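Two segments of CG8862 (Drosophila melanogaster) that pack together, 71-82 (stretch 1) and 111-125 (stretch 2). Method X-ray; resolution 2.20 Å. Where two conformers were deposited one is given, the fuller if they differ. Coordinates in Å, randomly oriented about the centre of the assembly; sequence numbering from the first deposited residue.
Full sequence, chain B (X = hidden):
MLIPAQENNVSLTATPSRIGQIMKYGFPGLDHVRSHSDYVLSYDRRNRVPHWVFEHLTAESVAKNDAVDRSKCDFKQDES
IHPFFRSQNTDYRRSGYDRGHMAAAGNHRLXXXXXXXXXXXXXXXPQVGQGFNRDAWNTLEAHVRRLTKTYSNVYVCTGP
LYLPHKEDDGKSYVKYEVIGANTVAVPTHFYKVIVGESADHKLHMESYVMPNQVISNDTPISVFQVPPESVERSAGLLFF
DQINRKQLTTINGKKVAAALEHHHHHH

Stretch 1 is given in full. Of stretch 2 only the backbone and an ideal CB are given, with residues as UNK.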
# COMPACT_ATOMS: atom_id res chain seq x y z
N SER B 71 -21.85 -26.21 4.00
CA SER B 71 -21.15 -27.27 3.27
C SER B 71 -21.40 -27.18 1.76
O SER B 71 -20.68 -27.80 0.96
CB SER B 71 -21.56 -28.66 3.80
OG SER B 71 -22.80 -29.10 3.26
N LYS B 72 -22.41 -26.41 1.37
CA LYS B 72 -22.70 -26.20 -0.06
C LYS B 72 -21.85 -25.07 -0.64
O LYS B 72 -21.93 -24.80 -1.84
CB LYS B 72 -24.19 -25.93 -0.30
CG LYS B 72 -25.14 -27.00 0.28
CD LYS B 72 -26.28 -27.31 -0.69
CE LYS B 72 -27.37 -28.16 -0.05
NZ LYS B 72 -28.55 -27.36 0.40
N CYS B 73 -21.02 -24.44 0.20
CA CYS B 73 -20.23 -23.27 -0.19
C CYS B 73 -18.77 -23.58 -0.49
O CYS B 73 -18.08 -24.21 0.31
CB CYS B 73 -20.24 -22.24 0.92
SG CYS B 73 -21.85 -21.81 1.52
N ASP B 74 -18.29 -23.07 -1.63
CA ASP B 74 -16.91 -23.26 -2.05
C ASP B 74 -16.23 -21.94 -2.38
O ASP B 74 -16.89 -20.98 -2.80
CB ASP B 74 -16.82 -24.20 -3.25
CG ASP B 74 -17.47 -25.54 -3.00
OD1 ASP B 74 -17.01 -26.27 -2.08
OD2 ASP B 74 -18.45 -25.87 -3.72
N PHE B 75 -14.92 -21.90 -2.20
CA PHE B 75 -14.11 -20.73 -2.50
C PHE B 75 -14.02 -20.58 -4.02
O PHE B 75 -13.65 -21.51 -4.73
CB PHE B 75 -12.72 -20.89 -1.89
CG PHE B 75 -12.72 -20.98 -0.38
CD1 PHE B 75 -12.75 -19.84 0.40
CD2 PHE B 75 -12.67 -22.21 0.26
CE1 PHE B 75 -12.73 -19.91 1.78
CE2 PHE B 75 -12.66 -22.30 1.64
CZ PHE B 75 -12.69 -21.14 2.41
N LYS B 76 -14.39 -19.40 -4.52
CA LYS B 76 -14.50 -19.19 -5.96
C LYS B 76 -14.04 -17.81 -6.36
O LYS B 76 -14.19 -16.85 -5.59
CB LYS B 76 -15.94 -19.42 -6.43
CG LYS B 76 -17.00 -18.56 -5.75
CD LYS B 76 -18.30 -19.36 -5.54
CE LYS B 76 -19.35 -18.58 -4.72
NZ LYS B 76 -18.76 -17.65 -3.71
N GLN B 77 -13.47 -17.70 -7.57
CA GLN B 77 -13.05 -16.41 -8.13
C GLN B 77 -14.25 -15.47 -8.29
O GLN B 77 -15.36 -15.91 -8.57
CB GLN B 77 -12.34 -16.58 -9.49
CG GLN B 77 -13.27 -16.97 -10.66
CD GLN B 77 -12.61 -16.87 -12.03
OE1 GLN B 77 -11.65 -16.12 -12.22
NE2 GLN B 77 -13.15 -17.60 -13.00
N ASP B 78 -14.00 -14.19 -8.08
CA ASP B 78 -15.02 -13.15 -8.26
C ASP B 78 -14.92 -12.55 -9.68
O ASP B 78 -13.98 -11.80 -9.99
CB ASP B 78 -14.83 -12.05 -7.20
CG ASP B 78 -15.94 -11.00 -7.24
OD1 ASP B 78 -16.71 -10.96 -8.23
OD2 ASP B 78 -16.02 -10.21 -6.28
N GLU B 79 -15.90 -12.87 -10.51
CA GLU B 79 -15.89 -12.53 -11.93
C GLU B 79 -16.28 -11.08 -12.17
O GLU B 79 -16.15 -10.57 -13.28
CB GLU B 79 -16.82 -13.47 -12.71
CG GLU B 79 -16.23 -14.84 -12.95
CD GLU B 79 -17.27 -15.89 -13.29
OE1 GLU B 79 -18.47 -15.55 -13.38
OE2 GLU B 79 -16.88 -17.07 -13.47
N SER B 80 -16.76 -10.41 -11.13
CA SER B 80 -17.03 -8.99 -11.27
C SER B 80 -15.75 -8.16 -11.09
O SER B 80 -15.78 -6.94 -11.29
CB SER B 80 -18.09 -8.54 -10.27
OG SER B 80 -17.52 -8.45 -8.98
N ILE B 81 -14.63 -8.81 -10.74
CA ILE B 81 -13.30 -8.14 -10.68
C ILE B 81 -12.55 -8.38 -12.00
O ILE B 81 -12.55 -9.50 -12.53
CB ILE B 81 -12.40 -8.68 -9.51
CG1 ILE B 81 -13.14 -8.71 -8.15
CG2 ILE B 81 -11.10 -7.88 -9.40
CD1 ILE B 81 -13.49 -7.37 -7.60
N HIS B 82 -11.91 -7.33 -12.53
CA HIS B 82 -11.10 -7.43 -13.75
C HIS B 82 -10.06 -8.56 -13.56
O HIS B 82 -9.47 -8.67 -12.48
CB HIS B 82 -10.42 -6.07 -14.05
CG HIS B 82 -9.69 -6.00 -15.36
ND1 HIS B 82 -8.46 -6.60 -15.56
CD2 HIS B 82 -10.01 -5.40 -16.53
CE1 HIS B 82 -8.06 -6.38 -16.80
NE2 HIS B 82 -8.98 -5.66 -17.41
N UNK B 111 -30.03 -16.28 4.78
CA UNK B 111 -30.31 -17.06 3.58
C UNK B 111 -29.03 -17.70 3.06
O UNK B 111 -27.94 -17.16 3.25
CB UNK B 111 -30.95 -16.18 2.50
N UNK B 112 -29.18 -18.84 2.40
CA UNK B 112 -28.07 -19.57 1.77
C UNK B 112 -27.15 -18.66 0.95
O UNK B 112 -25.94 -18.68 1.14
CB UNK B 112 -28.62 -20.68 0.87
N UNK B 113 -27.74 -17.86 0.07
CA UNK B 113 -26.98 -16.99 -0.83
C UNK B 113 -26.17 -15.90 -0.11
O UNK B 113 -25.08 -15.52 -0.56
CB UNK B 113 -27.94 -16.33 -1.82
N UNK B 114 -26.68 -15.43 1.03
CA UNK B 114 -25.97 -14.45 1.86
C UNK B 114 -24.64 -15.02 2.32
O UNK B 114 -23.62 -14.33 2.32
CB UNK B 114 -26.82 -14.04 3.07
N UNK B 115 -24.68 -16.30 2.71
CA UNK B 115 -23.52 -17.06 3.15
C UNK B 115 -22.62 -17.41 1.97
O UNK B 115 -21.40 -17.23 2.04
CB UNK B 115 -23.96 -18.33 3.88
N UNK B 116 -23.23 -17.90 0.88
CA UNK B 116 -22.52 -18.22 -0.37
C UNK B 116 -21.62 -17.07 -0.82
O UNK B 116 -20.47 -17.28 -1.21
CB UNK B 116 -23.52 -18.55 -1.48
N UNK B 117 -22.17 -15.86 -0.76
CA UNK B 117 -21.44 -14.68 -1.20
C UNK B 117 -20.19 -14.33 -0.38
O UNK B 117 -19.32 -13.59 -0.84
CB UNK B 117 -22.39 -13.48 -1.18
N UNK B 118 -20.07 -14.85 0.85
CA UNK B 118 -18.84 -14.64 1.62
C UNK B 118 -17.69 -15.52 1.12
O UNK B 118 -16.54 -15.32 1.50
CB UNK B 118 -19.10 -14.92 3.10
N UNK B 119 -17.99 -16.47 0.24
CA UNK B 119 -16.94 -17.35 -0.28
C UNK B 119 -16.25 -16.89 -1.58
O UNK B 119 -15.39 -17.60 -2.11
CB UNK B 119 -17.54 -18.74 -0.52
N UNK B 120 -16.60 -15.70 -2.07
CA UNK B 120 -15.85 -15.11 -3.17
C UNK B 120 -14.44 -14.82 -2.69
O UNK B 120 -14.27 -14.28 -1.58
CB UNK B 120 -16.53 -13.84 -3.69
N UNK B 121 -13.45 -15.17 -3.50
CA UNK B 121 -12.06 -14.90 -3.16
C UNK B 121 -11.73 -13.42 -2.98
O UNK B 121 -10.70 -13.08 -2.40
CB UNK B 121 -11.15 -15.49 -4.25
N UNK B 122 -12.60 -12.53 -3.47
CA UNK B 122 -12.42 -11.10 -3.20
C UNK B 122 -12.71 -10.73 -1.75
O UNK B 122 -12.34 -9.64 -1.31
CB UNK B 122 -13.32 -10.28 -4.12
N UNK B 123 -13.36 -11.64 -1.01
CA UNK B 123 -13.63 -11.45 0.42
C UNK B 123 -12.52 -12.09 1.27
O UNK B 123 -12.59 -12.09 2.49
CB UNK B 123 -14.99 -12.05 0.79
N UNK B 124 -11.49 -12.62 0.61
CA UNK B 124 -10.44 -13.38 1.29
C UNK B 124 -9.13 -12.64 1.39
O UNK B 124 -8.78 -11.85 0.51
CB UNK B 124 -10.21 -14.71 0.57
N UNK B 125 -8.39 -12.93 2.46
CA UNK B 125 -6.98 -12.55 2.58
C UNK B 125 -6.21 -13.71 3.20
O UNK B 125 -6.78 -14.49 3.98
CB UNK B 125 -6.82 -11.28 3.42

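Position 111 has phi/psi of -155/151 and nothing of stretch 1 within 5.5 Å of its CB. A side chain able to cap the helix that follows would suit, such as Asp, Asn, Ser or His. It is His111, whose ND1 accepts from the backbone N of position 113 (3.3 Å), a capping bond.

Position 112 opens the helix (-47/-50) with CA-to-CB toward stretch 1, but at a distance that favours a long side chain, polar or aliphatic. Gln112 extends NE2 to 3.6 Å from Cys73 SG.

Positions 113 and 114 have no stretch 1 atom near their CB atoms, so stretch 1 sets little preference; they are Lys113 and His114.

At 115 the CB points sideways, 4.7 Å from Cys73 SG. A small side chain, Ala, Ser or Cys, would fit. Cys115 places SG 4.1 Å from Cys73 SG, too far for a disulfide.

At 116 CA-to-CB is again sideways, with the ideal CB 4.7 Å from Cys73 SG and 5.3 Å from Lys76 CE. A nearby lysine favours Asp or Glu, though Asn or Ser is conceivable. In Asp116 the side chain turns the other way: OD1 lies 3.0 Å from Cys73 SG, while Lys76 NZ donates to the backbone O of Asp116 (3.1 Å). Gln112 NE2 donates to Asp116 OD1 (3.1 Å), one helical turn on.

Positions 117 and 118 point away, leaving the choice open. Glu117 makes no contact with stretch 1; Thr118 returns OG1 to the O of Cys115 (2.7 Å).

Position 119 points toward stretch 1, its ideal CB a tight 3.3 Å from Asp74 O and 4.4 Å from Phe75 CA. Between Cys73 and the Phe75 ring, a large apolar group, Phe, Leu or Met, is expected. Phe119 (chi1 -76°, m) receives Cys73 CB over one face, 3.6 Å from CB to the ring centroid, and turns its edge to the face of Phe75 (centroids 5.1 Å apart, planes at 57°). Its backbone O accepts from Lys76 N (3.2 Å, 159°).

Position 120, at -65/135, forms a single beta bridge with Lys76. Its CB points sideways, and the lysine amine nearby invites an aromatic or an acid. Tyr120 supplies the aromatic: Lys76 NZ sits 3.8 Å from the centroid of the Tyr120 ring, 10° off the normal, a cation-pi contact.

At 121 the backbone N donates to Lys76 O (2.8 Å, 163°), and the ideal CB is 4.4 Å from Gln77 CA. Leu, Ile or Met would suit. Leu121 brings CD2 to 4.2 Å from Phe75 CB and CD1 to 3.7 Å from Gln77 N.

At 122 the ideal CB is 3.5 Å from Asp78 OD2, calling for a short donor, Ser or Thr. Ser122 (chi1 55°, p) donates from OG to Asp78 OD2 at 2.6 Å.

Position 123 is sideways and nothing of stretch 1 lies within 5.5 Å of its ideal CB, so many side chains would do; Asn123 ND2 donates to Thr118 O (2.9 Å).

Position 124 points toward stretch 1 from beyond 5.5 Å, so a long apolar chain, Met or Leu, could reach the Phe75 ring, though a shorter one is not ruled out. Met124 brings CE to 3.7 Å from Phe75 CE1, at the ring edge.

Position 125 is out of reach, so stretch 1 sets no preference; it is Ala125.

Stretch 2 111-125: HQKHCDETFYLSNMA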
# COMPACT_ATOMS: atom_id res chain seq x y z
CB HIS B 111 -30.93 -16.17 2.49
CG HIS B 111 -31.61 -16.95 1.41
ND1 HIS B 111 -30.96 -17.36 0.26
CD2 HIS B 111 -32.89 -17.39 1.29
CE1 HIS B 111 -31.80 -18.02 -0.51
NE2 HIS B 111 -32.98 -18.05 0.09
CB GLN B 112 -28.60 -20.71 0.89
CG GLN B 112 -27.52 -21.57 0.26
CD GLN B 112 -26.70 -22.29 1.31
OE1 GLN B 112 -27.24 -22.88 2.23
NE2 GLN B 112 -25.38 -22.23 1.18
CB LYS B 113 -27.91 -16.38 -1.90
CG LYS B 113 -27.23 -15.37 -2.80
CD LYS B 113 -27.59 -15.55 -4.27
CE LYS B 113 -26.49 -14.91 -5.14
NZ LYS B 113 -26.84 -14.92 -6.60
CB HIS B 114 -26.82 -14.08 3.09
CG HIS B 114 -28.01 -13.22 2.78
ND1 HIS B 114 -28.79 -12.66 3.76
CD2 HIS B 114 -28.54 -12.83 1.60
CE1 HIS B 114 -29.76 -11.96 3.20
NE2 HIS B 114 -29.63 -12.04 1.89
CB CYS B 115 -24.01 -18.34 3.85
SG CYS B 115 -22.70 -19.31 4.64
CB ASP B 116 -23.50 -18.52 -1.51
CG ASP B 116 -24.08 -19.92 -1.44
OD1 ASP B 116 -23.45 -20.79 -0.83
OD2 ASP B 116 -25.18 -20.14 -2.00
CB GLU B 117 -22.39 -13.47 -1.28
CG GLU B 117 -23.43 -13.50 -2.41
CD GLU B 117 -24.59 -12.53 -2.16
OE1 GLU B 117 -24.47 -11.69 -1.25
OE2 GLU B 117 -25.63 -12.62 -2.85
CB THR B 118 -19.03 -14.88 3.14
OG1 THR B 118 -19.28 -16.28 3.38
CG2 THR B 118 -20.21 -14.07 3.67
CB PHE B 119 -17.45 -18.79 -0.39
CG PHE B 119 -17.52 -19.50 0.95
CD1 PHE B 119 -16.53 -20.40 1.32
CD2 PHE B 119 -18.57 -19.25 1.83
CE1 PHE B 119 -16.59 -21.06 2.55
CE2 PHE B 119 -18.64 -19.91 3.07
CZ PHE B 119 -17.64 -20.81 3.43
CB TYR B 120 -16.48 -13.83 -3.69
CG TYR B 120 -17.71 -14.05 -4.54
CD1 TYR B 120 -17.62 -14.68 -5.77
CD2 TYR B 120 -18.96 -13.64 -4.09
CE1 TYR B 120 -18.75 -14.90 -6.55
CE2 TYR B 120 -20.10 -13.84 -4.86
CZ TYR B 120 -19.99 -14.47 -6.10
OH TYR B 120 -21.11 -14.68 -6.87
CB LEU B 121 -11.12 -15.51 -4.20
CG LEU B 121 -11.13 -17.04 -4.17
CD1 LEU B 121 -10.47 -17.60 -5.42
CD2 LEU B 121 -10.45 -17.56 -2.89
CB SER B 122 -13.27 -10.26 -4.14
OG SER B 122 -14.62 -10.63 -4.07
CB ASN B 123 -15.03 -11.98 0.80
CG ASN B 123 -15.39 -11.77 2.30
OD1 ASN B 123 -15.21 -10.69 2.86
ND2 ASN B 123 -15.90 -12.83 2.93
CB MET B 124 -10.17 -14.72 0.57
CG MET B 124 -11.39 -15.59 0.41
SD MET B 124 -12.01 -16.15 2.00
CE MET B 124 -13.72 -16.35 1.59
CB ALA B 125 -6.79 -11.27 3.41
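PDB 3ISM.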